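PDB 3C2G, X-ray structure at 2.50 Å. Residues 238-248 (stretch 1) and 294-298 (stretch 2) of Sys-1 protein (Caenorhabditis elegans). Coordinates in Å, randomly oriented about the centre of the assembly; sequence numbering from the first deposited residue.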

# COMPACT_ATOMS: atom_id res chain seq x y z
N LEU A 238 -26.88 -1.89 -0.52
CA LEU A 238 -27.67 -3.11 -0.45
C LEU A 238 -27.33 -3.97 0.75
O LEU A 238 -28.15 -4.77 1.20
CB LEU A 238 -27.52 -3.92 -1.74
CG LEU A 238 -28.15 -3.30 -2.99
CD1 LEU A 238 -27.56 -3.96 -4.25
CD2 LEU A 238 -29.66 -3.39 -2.98
N ILE A 239 -26.11 -3.82 1.26
CA ILE A 239 -25.69 -4.60 2.41
C ILE A 239 -25.88 -3.84 3.73
O ILE A 239 -25.89 -4.45 4.80
CB ILE A 239 -24.23 -5.09 2.29
CG1 ILE A 239 -23.23 -3.95 2.39
CG2 ILE A 239 -24.03 -5.87 1.00
CD1 ILE A 239 -21.83 -4.41 2.69
N ALA A 240 -26.08 -2.52 3.63
CA ALA A 240 -25.99 -1.62 4.78
C ALA A 240 -26.83 -2.06 5.97
O ALA A 240 -26.31 -2.14 7.10
CB ALA A 240 -26.34 -0.20 4.38
N GLY A 241 -28.10 -2.35 5.74
CA GLY A 241 -28.95 -2.81 6.83
C GLY A 241 -28.82 -4.29 7.20
O GLY A 241 -29.36 -4.71 8.22
N GLN A 242 -28.11 -5.07 6.38
CA GLN A 242 -28.02 -6.52 6.58
C GLN A 242 -27.22 -6.92 7.81
O GLN A 242 -26.10 -6.46 8.02
CB GLN A 242 -27.41 -7.20 5.35
CG GLN A 242 -28.20 -6.99 4.06
CD GLN A 242 -28.93 -8.23 3.63
OE1 GLN A 242 -29.74 -8.78 4.38
NE2 GLN A 242 -28.65 -8.68 2.41
N ASN A 243 -27.81 -7.81 8.61
CA ASN A 243 -27.13 -8.36 9.77
C ASN A 243 -26.00 -9.29 9.33
O ASN A 243 -26.24 -10.26 8.62
CB ASN A 243 -28.13 -9.07 10.69
CG ASN A 243 -27.47 -10.04 11.67
OD1 ASN A 243 -26.44 -9.75 12.28
ND2 ASN A 243 -28.07 -11.21 11.81
N PRO A 244 -24.76 -8.99 9.75
CA PRO A 244 -23.60 -9.80 9.37
C PRO A 244 -23.57 -11.21 9.96
O PRO A 244 -22.69 -12.00 9.61
CB PRO A 244 -22.42 -8.98 9.92
CG PRO A 244 -22.99 -8.25 11.08
CD PRO A 244 -24.38 -7.87 10.63
N GLU A 245 -24.49 -11.52 10.88
CA GLU A 245 -24.51 -12.87 11.47
C GLU A 245 -25.05 -13.91 10.48
O GLU A 245 -24.71 -15.08 10.56
CB GLU A 245 -25.28 -12.91 12.80
CG GLU A 245 -24.63 -12.13 13.95
CD GLU A 245 -23.14 -12.39 14.12
OE1 GLU A 245 -22.73 -13.57 14.26
OE2 GLU A 245 -22.37 -11.41 14.12
N THR A 246 -25.85 -13.45 9.52
CA THR A 246 -26.40 -14.29 8.46
C THR A 246 -25.36 -14.69 7.41
O THR A 246 -25.63 -15.54 6.57
CB THR A 246 -27.51 -13.55 7.71
OG1 THR A 246 -26.94 -12.44 7.02
CG2 THR A 246 -28.59 -13.03 8.66
N LEU A 247 -24.18 -14.07 7.47
CA LEU A 247 -23.16 -14.26 6.44
C LEU A 247 -22.94 -15.72 5.99
O LEU A 247 -22.97 -15.99 4.78
CB LEU A 247 -21.83 -13.61 6.86
CG LEU A 247 -20.70 -13.58 5.83
CD1 LEU A 247 -21.13 -12.89 4.54
CD2 LEU A 247 -19.47 -12.91 6.42
N PRO A 248 -22.74 -16.66 6.93
CA PRO A 248 -22.51 -18.05 6.52
C PRO A 248 -23.62 -18.64 5.66
O PRO A 248 -23.39 -19.60 4.94
CB PRO A 248 -22.43 -18.80 7.86
CG PRO A 248 -22.02 -17.77 8.85
CD PRO A 248 -22.71 -16.52 8.40
N GLN A 294 -18.22 1.50 7.37
CA GLN A 294 -19.16 1.39 8.50
C GLN A 294 -19.74 -0.02 8.60
O GLN A 294 -20.27 -0.39 9.64
CB GLN A 294 -20.31 2.40 8.38
CG GLN A 294 -19.88 3.87 8.40
CD GLN A 294 -21.03 4.84 8.05
OE1 GLN A 294 -21.35 5.73 8.84
NE2 GLN A 294 -21.62 4.68 6.87
N TYR A 295 -19.65 -0.82 7.54
CA TYR A 295 -20.19 -2.18 7.60
C TYR A 295 -19.31 -3.10 8.45
O TYR A 295 -18.12 -3.23 8.20
CB TYR A 295 -20.44 -2.80 6.22
CG TYR A 295 -21.22 -4.09 6.35
CD1 TYR A 295 -22.62 -4.06 6.46
CD2 TYR A 295 -20.58 -5.33 6.43
CE1 TYR A 295 -23.35 -5.22 6.63
CE2 TYR A 295 -21.30 -6.50 6.61
CZ TYR A 295 -22.69 -6.43 6.71
OH TYR A 295 -23.45 -7.58 6.88
N PRO A 296 -19.90 -3.77 9.45
CA PRO A 296 -19.08 -4.59 10.34
C PRO A 296 -18.61 -5.88 9.70
O PRO A 296 -19.19 -6.94 9.91
CB PRO A 296 -20.00 -4.85 11.54
CG PRO A 296 -21.40 -4.75 10.97
CD PRO A 296 -21.34 -3.81 9.80
N ASN A 297 -17.54 -5.78 8.92
CA ASN A 297 -16.84 -6.93 8.37
C ASN A 297 -15.35 -6.58 8.25
O ASN A 297 -14.97 -5.62 7.56
CB ASN A 297 -17.42 -7.30 7.01
CG ASN A 297 -16.64 -8.41 6.34
OD1 ASN A 297 -15.57 -8.19 5.78
ND2 ASN A 297 -17.18 -9.62 6.40
N ASN A 298 -14.52 -7.37 8.91
CA ASN A 298 -13.10 -7.05 9.05
C ASN A 298 -12.27 -7.11 7.78
O ASN A 298 -11.32 -6.33 7.63
CB ASN A 298 -12.48 -7.89 10.18
CG ASN A 298 -13.06 -7.53 11.54
OD1 ASN A 298 -13.85 -6.59 11.65
ND2 ASN A 298 -12.68 -8.27 12.57

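The contact is built around one aromatic side chain. Tyr295, buried and pointing toward stretch 1 with chi1 near 180° (t), gives up 112 Å² of the 307 Å² covered between the stretches, more than any other residue.

Its polar end supplies the one hydrogen bond across the interface: Tyr295 OH donates to Gln242 O at 3.1 Å. The acceptor is a backbone carbonyl, so this bond reads the course of the chain rather than the glutamine side chain, whose end leads away. Tyrosine suits the site because a rigid ring carries the hydroxyl far enough to reach that carbonyl while leaving one face to Ile239.

That packing begins with Ile239, whose CD1 lies 3.9 Å from the centroid of the Tyr295 ring, 19° off the normal, a CH-pi contact over one face. A p, t rotamer extends the isoleucine to the ring, and CD1 comes within 3.7 Å of Tyr295 CG. Pro244 approaches obliquely, its CB 4.1 Å from Tyr295 CZ, and it also meets a second proline, Pro244 CG lying 3.8 Å from Pro296 CG. These two compact rings add apolar surface beside the tyrosine. Farther along, Leu247 CD2 touches Asn297 ND2 at 4.0 Å, a looser contact; Asn297 also serves as an N-cap, its side chain capping a backbone N just past the stretch.

Local bonds support the shape of stretch 1. A type I turn runs from Ile239 to Gln242, with Gln242 N bonded to Ile239 O at 2.8 Å. Beyond it, Asn243 OD1 accepts from Glu245 N at 3.0 Å, and Thr246 OG1 donates to Asn243 O at 2.8 Å. The rule here is economical: one buried tyrosine, a backbone acceptor for its hydroxyl, an isoleucine methyl over one face, a proline set obliquely, and carbonyl oxygens at the ring edge.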